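Local coordinates for DUF3247 family protein (Xanthomonas campestris pv. campestris, PDB 2E12) that is of unknown function but adopts a novel variant of the Sm-like fold, a small beta architecture that in its relatives is often linked to RNA binding, at residues H7-Q12 with W82-V87; E29-E34 with V87-M92; T44-P49 with Q66-H71. All blocks are in the same frame, centred on the assembly; numbering follows the deposited sequence.

Contact 1 (H7-Q12 with W82-V87); sequences HVYTEQ and WMDRIV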
loop_
_atom_site.group_PDB
_atom_site.type_symbol
_atom_site.label_atom_id
_atom_site.label_comp_id
_atom_site.label_asym_id
_atom_site.label_seq_id
_atom_site.Cartn_x
_atom_site.Cartn_y
_atom_site.Cartn_z
ATOM N N HIS A 7 1.127 -17.467 9.475
ATOM C CA HIS A 7 0.028 -16.494 9.601
ATOM C C HIS A 7 -0.410 -16.044 8.205
ATOM O O HIS A 7 0.398 -16.055 7.279
ATOM C CB HIS A 7 0.466 -15.240 10.383
ATOM C CG HIS A 7 1.099 -15.525 11.711
ATOM N ND1 HIS A 7 2.410 -15.934 11.837
ATOM C CD2 HIS A 7 0.608 -15.440 12.970
ATOM C CE1 HIS A 7 2.700 -16.086 13.117
ATOM N NE2 HIS A 7 1.625 -15.793 13.824
ATOM N N VAL A 8 -1.681 -15.657 8.050
ATOM C CA VAL A 8 -2.204 -15.174 6.753
ATOM C C VAL A 8 -3.163 -13.983 6.975
ATOM O O VAL A 8 -3.827 -13.912 8.009
ATOM C CB VAL A 8 -2.937 -16.301 5.950
ATOM C CG1 VAL A 8 -1.938 -17.351 5.481
ATOM C CG2 VAL A 8 -4.016 -16.949 6.812
ATOM N N TYR A 9 -3.249 -13.077 5.998
ATOM C CA TYR A 9 -4.073 -11.853 6.118
ATOM C C TYR A 9 -5.133 -11.581 5.034
ATOM O O TYR A 9 -4.893 -11.785 3.847
ATOM C CB TYR A 9 -3.136 -10.642 6.196
ATOM C CG TYR A 9 -2.104 -10.768 7.295
ATOM C CD1 TYR A 9 -2.392 -10.361 8.599
ATOM C CD2 TYR A 9 -0.869 -11.365 7.048
ATOM C CE1 TYR A 9 -1.478 -10.548 9.629
ATOM C CE2 TYR A 9 0.048 -11.560 8.070
ATOM C CZ TYR A 9 -0.262 -11.150 9.358
ATOM O OH TYR A 9 0.642 -11.347 10.379
ATOM N N THR A 10 -6.289 -11.073 5.457
ATOM C CA THR A 10 -7.397 -10.788 4.541
ATOM C C THR A 10 -7.913 -9.347 4.590
ATOM O O THR A 10 -8.763 -8.963 3.786
ATOM C CB THR A 10 -8.602 -11.718 4.822
ATOM O OG1 THR A 10 -9.133 -11.439 6.123
ATOM C CG2 THR A 10 -8.173 -13.176 4.770
ATOM N N GLU A 11 -7.409 -8.553 5.525
ATOM C CA GLU A 11 -7.856 -7.165 5.661
ATOM C C GLU A 11 -7.084 -6.246 4.704
ATOM O O GLU A 11 -5.854 -6.287 4.648
ATOM C CB GLU A 11 -7.671 -6.699 7.108
ATOM C CG GLU A 11 -8.465 -5.450 7.478
ATOM C CD GLU A 11 -9.962 -5.709 7.542
ATOM O OE1 GLU A 11 -10.366 -6.730 8.142
ATOM O OE2 GLU A 11 -10.735 -4.885 7.006
ATOM N N GLN A 12 -7.816 -5.419 3.960
ATOM C CA GLN A 12 -7.218 -4.515 2.983
ATOM C C GLN A 12 -6.095 -3.612 3.488
ATOM O O GLN A 12 -5.249 -3.179 2.702
ATOM C CB GLN A 12 -8.307 -3.676 2.306
ATOM C CG GLN A 12 -9.264 -4.528 1.477
ATOM C CD GLN A 12 -8.526 -5.552 0.625
ATOM O OE1 GLN A 12 -7.839 -5.201 -0.338
ATOM N NE2 GLN A 12 -8.657 -6.825 0.988
ATOM N N TRP A 82 9.247 -14.259 6.742
ATOM C CA TRP A 82 7.887 -14.026 6.281
ATOM C C TRP A 82 7.713 -12.514 6.379
ATOM O O TRP A 82 8.072 -11.902 7.387
ATOM C CB TRP A 82 6.862 -14.765 7.149
ATOM C CG TRP A 82 6.910 -16.252 6.962
ATOM C CD1 TRP A 82 7.650 -17.145 7.677
ATOM C CD2 TRP A 82 6.244 -17.009 5.944
ATOM N NE1 TRP A 82 7.491 -18.413 7.170
ATOM C CE2 TRP A 82 6.632 -18.359 6.105
ATOM C CE3 TRP A 82 5.359 -16.679 4.909
ATOM C CZ2 TRP A 82 6.165 -19.381 5.268
ATOM C CZ3 TRP A 82 4.893 -17.696 4.074
ATOM C CH2 TRP A 82 5.300 -19.032 4.262
ATOM N N MET A 83 7.177 -11.915 5.320
ATOM C CA MET A 83 7.023 -10.465 5.249
ATOM C C MET A 83 6.080 -9.753 6.220
ATOM O O MET A 83 6.204 -8.543 6.405
ATOM C CB MET A 83 6.699 -10.070 3.805
ATOM C CG MET A 83 7.921 -10.136 2.890
ATOM S SD MET A 83 7.534 -10.211 1.124
ATOM C CE MET A 83 7.301 -8.477 0.750
ATOM N N ASP A 84 5.151 -10.470 6.846
ATOM C CA ASP A 84 4.250 -9.821 7.803
ATOM C C ASP A 84 5.002 -9.353 9.055
ATOM O O ASP A 84 4.443 -8.670 9.914
ATOM C CB ASP A 84 3.121 -10.768 8.224
ATOM C CG ASP A 84 3.629 -12.092 8.775
ATOM O OD1 ASP A 84 2.836 -12.804 9.427
ATOM O OD2 ASP A 84 4.809 -12.426 8.551
ATOM N N ARG A 85 6.273 -9.720 9.152
ATOM C CA ARG A 85 7.101 -9.350 10.299
ATOM C C ARG A 85 7.811 -8.002 10.112
ATOM O O ARG A 85 8.446 -7.492 11.038
ATOM C CB ARG A 85 8.149 -10.437 10.552
ATOM C CG ARG A 85 7.593 -11.860 10.605
ATOM C CD ARG A 85 6.805 -12.153 11.887
ATOM N NE ARG A 85 5.581 -11.363 12.010
ATOM C CZ ARG A 85 4.728 -11.460 13.025
ATOM N NH1 ARG A 85 4.961 -12.315 14.012
ATOM N NH2 ARG A 85 3.642 -10.701 13.057
ATOM N N ILE A 86 7.700 -7.424 8.919
ATOM C CA ILE A 86 8.365 -6.152 8.615
ATOM C C ILE A 86 7.648 -4.899 9.084
ATOM O O ILE A 86 6.441 -4.776 8.932
ATOM C CB ILE A 86 8.621 -6.011 7.100
ATOM C CG1 ILE A 86 9.654 -7.060 6.677
ATOM C CG2 ILE A 86 9.061 -4.574 6.770
ATOM C CD1 ILE A 86 9.907 -7.154 5.187
ATOM N N VAL A 87 8.430 -3.962 9.618
ATOM C CA VAL A 87 7.928 -2.688 10.130
ATOM C C VAL A 87 8.468 -1.491 9.333
ATOM O O VAL A 87 7.841 -0.429 9.276
ATOM C CB VAL A 87 8.326 -2.524 11.612
ATOM C CG1 VAL A 87 7.732 -1.255 12.181
ATOM C CG2 VAL A 87 7.863 -3.729 12.398
#
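Asp84 OD1 is the best-held polar atom here, and across the two segments one hydrogen bond grips it: Tyr9 OH donates to Asp84 OD1 at 2.8 Å. The phenol meets the lone pair that points away from the other carboxylate oxygen, the anti one, and OD1 lies in the plane of the Tyr9 ring, at its edge. Ring and carboxylate planes are turned 69° apart, so the two groups cross rather than stack. Asp84 CG takes the crowded position between its own backbone N and carbonyl carbon (chi1 55°), which turns OD1 to the phenol. The backbone itself points CB toward the tyrosine, and Asp84 CB is 3.2 Å from Tyr9 CE2. His7 comes at the same oxygen with its aliphatic part, CB lying 3.5 Å from Asp84 OD1; the two side chains cross at about a right angle, with ring and carboxylate planes 56° apart.

The second carboxylate oxygen has a looser partner. Asp84 OD2 and Arg85 NE are 3.7 Å apart, a long salt bridge in which the oxygen sits well out of the guanidinium plane, so charge alone links them. The Arg85 chain, bent at chi2 and chi3, sends its stronger salt bridge to Asp36. The positive charge close by would tend to keep Asp84 ionised and so a good acceptor for the phenol.

This is a surface contact. It ties the N-terminal segment leading to helix 12-23, with Glu11 at the N-cap, to the 3-10 turn 83-85 that joins strand 79-82 to strand 86-91. Tyr9 also pairs by its backbone with Ser63 and touches Gln14 of the helix, and buried Met83 packs against Trp21 and Val22 of that helix.

Contact 2 (E29-E34 with V87-M92); sequences ERVRIE and VAVHPM
The tight end of this strand pair is at Glu34, whose carbonyl oxygen takes two N-H groups at once. Val87 N reaches Glu34 O at 2.6 Å, in the carbonyl plane, and Ala88 N comes to the same oxygen at 3.3 Å along a lone pair. In return Glu34 N donates to Ala88 O at 2.8 Å in a nearly straight bond (178°), although it stands above the carbonyl plane. Two residues facing one make this a classic beta bulge at the start of strand 86-91. Further along, Arg32 and His90 form a regular hydrogen-bonded pair, with Arg32 N to His90 O at 3.0 Å and the donors nearly along the C=O axes.

Strands 30-34 and 87-91 run antiparallel, at 167°, as neighbours in the three-stranded sheet that forms one part of the Sm-like fold; strand 40-42 flanks 30-35 on its other edge. Val31, Ile33 and Val89 share the buried face. Val31 CB lies 4.2 Å from Val89 CG1, and Leu25 touches both valines.

The face carrying Arg32, Glu34, Ala88 and His90 is far more open. There the Glu34 chain, extended beyond CG, runs over the Ala88 methyl, with CD 3.6 Å from Ala88 CB. Its OE1 approaches the His90 ring at the edge, near the ring plane, without bonding. The pairing also loosens toward the far end of the strand pair, at Met92: Met92 N makes just a weak, bent bond to Arg30 O (3.5 Å, 129°), and Met92 O hangs over one face of the Arg30 guanidinium.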
loop_
_atom_site.group_PDB
_atom_site.type_symbol
_atom_site.label_atom_id
_atom_site.label_comp_id
_atom_site.label_asym_id
_atom_site.label_seq_id
_atom_site.Cartn_x
_atom_site.Cartn_y
_atom_site.Cartn_z
ATOM N N GLU A 29 18.241 -5.205 -4.646
ATOM C CA GLU A 29 18.448 -3.915 -3.990
ATOM C C GLU A 29 18.990 -4.125 -2.580
ATOM O O GLU A 29 18.578 -5.049 -1.876
ATOM C CB GLU A 29 17.126 -3.140 -3.934
ATOM C CG GLU A 29 17.239 -1.674 -3.536
ATOM C CD GLU A 29 17.674 -0.760 -4.676
ATOM O OE1 GLU A 29 18.790 -0.191 -4.578
ATOM O OE2 GLU A 29 16.912 -0.596 -5.664
ATOM N N ARG A 30 19.923 -3.274 -2.177
ATOM C CA ARG A 30 20.513 -3.373 -0.843
ATOM C C ARG A 30 19.678 -2.542 0.115
ATOM O O ARG A 30 19.447 -1.352 -0.119
ATOM C CB ARG A 30 21.949 -2.869 -0.870
ATOM C CG ARG A 30 22.929 -3.839 -1.514
ATOM C CD ARG A 30 24.273 -3.177 -1.746
ATOM N NE ARG A 30 24.948 -2.804 -0.504
ATOM C CZ ARG A 30 25.822 -1.810 -0.417
ATOM N NH1 ARG A 30 26.113 -1.102 -1.499
ATOM N NH2 ARG A 30 26.400 -1.524 0.744
ATOM N N VAL A 31 19.209 -3.171 1.187
ATOM C CA VAL A 31 18.375 -2.468 2.146
ATOM C C VAL A 31 18.617 -2.934 3.572
ATOM O O VAL A 31 19.304 -3.930 3.811
ATOM C CB VAL A 31 16.883 -2.686 1.824
ATOM C CG1 VAL A 31 16.576 -2.231 0.407
ATOM C CG2 VAL A 31 16.538 -4.158 1.983
ATOM N N ARG A 32 18.071 -2.180 4.514
ATOM C CA ARG A 32 18.158 -2.526 5.927
ATOM C C ARG A 32 16.689 -2.621 6.295
ATOM O O ARG A 32 15.904 -1.735 5.946
ATOM C CB ARG A 32 18.834 -1.423 6.733
ATOM C CG ARG A 32 19.587 -1.911 7.967
ATOM C CD ARG A 32 20.629 -0.878 8.394
ATOM N NE ARG A 32 20.092 0.482 8.392
ATOM C CZ ARG A 32 19.104 0.904 9.178
ATOM N NH1 ARG A 32 18.536 0.072 10.042
ATOM N NH2 ARG A 32 18.677 2.154 9.093
ATOM N N ILE A 33 16.324 -3.691 6.989
ATOM C CA ILE A 33 14.936 -3.931 7.354
ATOM C C ILE A 33 14.654 -3.914 8.848
ATOM O O ILE A 33 15.436 -4.438 9.631
ATOM C CB ILE A 33 14.496 -5.298 6.804
ATOM C CG1 ILE A 33 14.765 -5.347 5.296
ATOM C CG2 ILE A 33 13.025 -5.548 7.112
ATOM C CD1 ILE A 33 14.553 -6.715 4.677
ATOM N N GLU A 34 13.532 -3.306 9.227
ATOM C CA GLU A 34 13.111 -3.264 10.624
ATOM C C GLU A 34 12.010 -4.320 10.792
ATOM O O GLU A 34 11.008 -4.292 10.074
ATOM C CB GLU A 34 12.566 -1.880 11.005
ATOM C CG GLU A 34 13.603 -0.761 10.984
ATOM C CD GLU A 34 13.112 0.507 11.674
ATOM O OE1 GLU A 34 13.814 1.541 11.610
ATOM O OE2 GLU A 34 12.022 0.464 12.287
ATOM N N VAL A 87 8.430 -3.962 9.618
ATOM C CA VAL A 87 7.928 -2.688 10.130
ATOM C C VAL A 87 8.468 -1.491 9.333
ATOM O O VAL A 87 7.841 -0.429 9.276
ATOM C CB VAL A 87 8.326 -2.524 11.612
ATOM C CG1 VAL A 87 7.732 -1.255 12.181
ATOM C CG2 VAL A 87 7.863 -3.729 12.398
ATOM N N ALA A 88 9.631 -1.661 8.714
ATOM C CA ALA A 88 10.225 -0.579 7.935
ATOM C C ALA A 88 11.292 -1.104 6.978
ATOM O O ALA A 88 11.931 -2.116 7.249
ATOM C CB ALA A 88 10.837 0.464 8.874
ATOM N N VAL A 89 11.474 -0.403 5.863
ATOM C CA VAL A 89 12.468 -0.775 4.863
ATOM C C VAL A 89 13.142 0.491 4.359
ATOM O O VAL A 89 12.484 1.352 3.778
ATOM C CB VAL A 89 11.826 -1.491 3.654
ATOM C CG1 VAL A 89 12.886 -1.774 2.602
ATOM C CG2 VAL A 89 11.157 -2.788 4.100
ATOM N N HIS A 90 14.447 0.610 4.589
ATOM C CA HIS A 90 15.186 1.784 4.138
ATOM C C HIS A 90 16.335 1.386 3.209
ATOM O O HIS A 90 17.008 0.381 3.430
ATOM C CB HIS A 90 15.688 2.565 5.353
ATOM C CG HIS A 90 14.583 3.160 6.172
ATOM N ND1 HIS A 90 13.774 4.174 5.704
ATOM C CD2 HIS A 90 14.117 2.849 7.404
ATOM C CE1 HIS A 90 12.858 4.459 6.611
ATOM N NE2 HIS A 90 13.044 3.669 7.653
ATOM N N PRO A 91 16.561 2.164 2.144
ATOM C CA PRO A 91 17.625 1.892 1.171
ATOM C C PRO A 91 19.020 2.314 1.639
ATOM O O PRO A 91 19.153 2.945 2.683
ATOM C CB PRO A 91 17.175 2.695 -0.032
ATOM C CG PRO A 91 16.648 3.938 0.630
ATOM C CD PRO A 91 15.823 3.387 1.779
ATOM N N MET A 92 20.042 1.939 0.860
ATOM C CA MET A 92 21.454 2.282 1.094
ATOM C C MET A 92 22.330 1.295 1.885
ATOM O O MET A 92 23.522 1.137 1.581
ATOM C CB MET A 92 21.568 3.685 1.710
ATOM C CG MET A 92 22.983 4.253 1.734
ATOM S SD MET A 92 23.748 4.349 0.110
ATOM C CE MET A 92 23.583 6.067 -0.241
#

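Contact 3 (T44-P49 with Q66-H71); sequences TVAVRP and QLRIDH
Strands 44-55 and 61-70 pair antiparallel, Thr44 and Asp70 exchanging two hydrogen bonds of 2.9 Å, Thr44 N to Asp70 O and Asp70 N to Thr44 O, before Ala46 N adds a third to Arg68 O. They form a beta hairpin in the second three-stranded sheet of this Sm-like fold, with strand 79-82 along the other edge of 61-70. Past Ala46 the direct bonds between the two segments stop, and a water accepts from Arg68 N and donates to Val47 O, bridging the two backbones where they part.

Inside, Leu67 is shared by two neighbours. Its CD1 meets Val45 CG1 at 4.1 Å, the two side chains crossing at about a right angle, and the same methyl touches Pro49 CG, whose ring lies alongside and points the same way. Ile69, the non-hydrogen-bonded partner of Val45, folds CD1 back over Val45 CA. Leu25 adds to this buried cluster, touching both Val45 and Leu67, and Ile33 of strand 30-35 packs on Leu67, bringing the other sheet in.

On the face of Thr44 and Asp70 the chemistry is ionic. Arg68 starts with CG anti to the backbone N (chi1 180°), bends at chi3 and grips Asp70 side-on with two nitrogens. NE points at OD1 in the guanidinium plane and uses the syn lone pair; NH2 reaches OD2 from above the carboxylate plane. The Ala46 methyl is pressed against this pair, lying over one guanidinium face with CB 3.2 Å from Arg68 NE and 3.3 Å from Asp70 OD2.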
loop_
_atom_site.group_PDB
_atom_site.type_symbol
_atom_site.label_atom_id
_atom_site.label_comp_id
_atom_site.label_asym_id
_atom_site.label_seq_id
_atom_site.Cartn_x
_atom_site.Cartn_y
_atom_site.Cartn_z
ATOM N N THR A 44 21.205 -8.077 0.710
ATOM C CA THR A 44 20.680 -7.929 -0.637
ATOM C C THR A 44 19.438 -8.783 -0.871
ATOM O O THR A 44 19.402 -9.965 -0.523
ATOM C CB THR A 44 21.742 -8.305 -1.694
ATOM O OG1 THR A 44 22.996 -7.702 -1.359
ATOM C CG2 THR A 44 21.320 -7.788 -3.065
ATOM N N VAL A 45 18.411 -8.159 -1.438
ATOM C CA VAL A 45 17.168 -8.846 -1.788
ATOM C C VAL A 45 17.546 -9.849 -2.881
ATOM O O VAL A 45 17.867 -9.449 -3.992
ATOM C CB VAL A 45 16.134 -7.866 -2.388
ATOM C CG1 VAL A 45 14.839 -8.623 -2.748
ATOM C CG2 VAL A 45 15.839 -6.738 -1.400
ATOM N N ALA A 46 17.501 -11.144 -2.568
ATOM C CA ALA A 46 17.864 -12.169 -3.550
ATOM C C ALA A 46 16.997 -12.118 -4.806
ATOM O O ALA A 46 17.499 -12.178 -5.919
ATOM C CB ALA A 46 17.780 -13.560 -2.914
ATOM N N VAL A 47 15.687 -12.008 -4.621
ATOM C CA VAL A 47 14.762 -11.961 -5.744
ATOM C C VAL A 47 13.536 -11.153 -5.305
ATOM O O VAL A 47 13.131 -11.237 -4.147
ATOM C CB VAL A 47 14.361 -13.400 -6.163
ATOM C CG1 VAL A 47 13.566 -14.074 -5.047
ATOM C CG2 VAL A 47 13.571 -13.381 -7.457
ATOM N N ARG A 48 12.959 -10.355 -6.206
ATOM C CA ARG A 48 11.787 -9.558 -5.838
ATOM C C ARG A 48 10.738 -10.517 -5.296
ATOM O O ARG A 48 10.379 -11.490 -5.959
ATOM C CB ARG A 48 11.219 -8.800 -7.047
ATOM C CG ARG A 48 9.966 -7.981 -6.711
ATOM C CD ARG A 48 9.324 -7.350 -7.949
ATOM N NE ARG A 48 10.128 -6.271 -8.518
ATOM C CZ ARG A 48 9.763 -5.537 -9.565
ATOM N NH1 ARG A 48 8.603 -5.760 -10.166
ATOM N NH2 ARG A 48 10.559 -4.576 -10.014
ATOM N N PRO A 49 10.246 -10.267 -4.071
ATOM C CA PRO A 49 9.235 -11.148 -3.477
ATOM C C PRO A 49 7.849 -10.920 -4.067
ATOM O O PRO A 49 7.603 -9.911 -4.730
ATOM C CB PRO A 49 9.303 -10.795 -1.998
ATOM C CG PRO A 49 9.624 -9.335 -2.027
ATOM C CD PRO A 49 10.691 -9.250 -3.100
ATOM N N GLN A 66 7.155 -14.456 1.224
ATOM C CA GLN A 66 8.444 -14.897 1.731
ATOM C C GLN A 66 9.556 -14.121 1.054
ATOM O O GLN A 66 9.574 -13.991 -0.168
ATOM C CB GLN A 66 8.619 -16.404 1.495
ATOM C CG GLN A 66 7.584 -17.249 2.254
ATOM C CD GLN A 66 7.715 -18.739 1.982
ATOM O OE1 GLN A 66 8.657 -19.378 2.439
ATOM N NE2 GLN A 66 6.774 -19.292 1.223
ATOM N N LEU A 67 10.477 -13.615 1.871
ATOM C CA LEU A 67 11.621 -12.822 1.422
ATOM C C LEU A 67 12.930 -13.530 1.751
ATOM O O LEU A 67 13.103 -14.061 2.850
ATOM C CB LEU A 67 11.606 -11.463 2.124
ATOM C CG LEU A 67 12.769 -10.484 1.955
ATOM C CD1 LEU A 67 12.806 -9.963 0.538
ATOM C CD2 LEU A 67 12.595 -9.325 2.926
ATOM N N ARG A 68 13.832 -13.546 0.776
ATOM C CA ARG A 68 15.147 -14.149 0.930
ATOM C C ARG A 68 16.178 -13.028 0.829
ATOM O O ARG A 68 16.153 -12.230 -0.115
ATOM C CB ARG A 68 15.408 -15.179 -0.175
ATOM C CG ARG A 68 16.774 -15.854 -0.083
ATOM C CD ARG A 68 17.054 -16.698 -1.332
ATOM N NE ARG A 68 18.418 -16.527 -1.812
ATOM C CZ ARG A 68 18.880 -16.993 -2.966
ATOM N NH1 ARG A 68 18.089 -17.682 -3.788
ATOM N NH2 ARG A 68 20.130 -16.743 -3.317
ATOM N N ILE A 69 17.070 -12.961 1.809
ATOM C CA ILE A 69 18.114 -11.946 1.838
ATOM C C ILE A 69 19.438 -12.697 1.858
ATOM O O ILE A 69 19.590 -13.649 2.616
ATOM C CB ILE A 69 18.036 -11.089 3.131
ATOM C CG1 ILE A 69 16.634 -10.520 3.291
ATOM C CG2 ILE A 69 19.062 -9.954 3.091
ATOM C CD1 ILE A 69 16.198 -9.691 2.103
ATOM N N ASP A 70 20.378 -12.281 1.021
ATOM C CA ASP A 70 21.690 -12.900 1.005
ATOM C C ASP A 70 22.687 -11.806 1.324
ATOM O O ASP A 70 22.352 -10.626 1.353
ATOM C CB ASP A 70 22.071 -13.451 -0.368
ATOM C CG ASP A 70 20.975 -14.246 -1.028
ATOM O OD1 ASP A 70 20.136 -14.859 -0.330
ATOM O OD2 ASP A 70 20.971 -14.265 -2.278
ATOM N N HIS A 71 23.923 -12.204 1.571
ATOM C CA HIS A 71 24.985 -11.244 1.813
ATOM C C HIS A 71 26.339 -11.897 1.690
ATOM O O HIS A 71 26.483 -12.926 1.013
ATOM C CB HIS A 71 24.882 -10.521 3.174
ATOM C CG HIS A 71 24.028 -11.206 4.196
ATOM N ND1 HIS A 71 23.849 -12.572 4.240
ATOM C CD2 HIS A 71 23.332 -10.704 5.246
ATOM C CE1 HIS A 71 23.077 -12.882 5.265
ATOM N NE2 HIS A 71 22.748 -11.766 5.891
HETATM O O HOH W 1 12.604 -12.984 -1.942
#

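In the fold
Along the chain both segments of contact 3 fall between the two halves of contact 1 and also of contact 2, while the segments of contacts 1 and 2 interleave. Contacts 1 and 2 share Val87 and strand 86-91, with centres about 17 Å apart; contact 2 lies in sheet 40-42, 30-35, 86-91, and contact 3 in sheet 44-55, 61-70, 79-82. The centres of contacts 2 and 3 are about 11 Å apart, joined by a probable hydrogen bond from Val45 N to Glu29 O. Contact 1 sits about 17 Å from contact 3, across the chain's centre, yet Met83 touches Pro49 and Leu67. Together they knit both sheets and the N-terminal segment into one compact Sm-like unit.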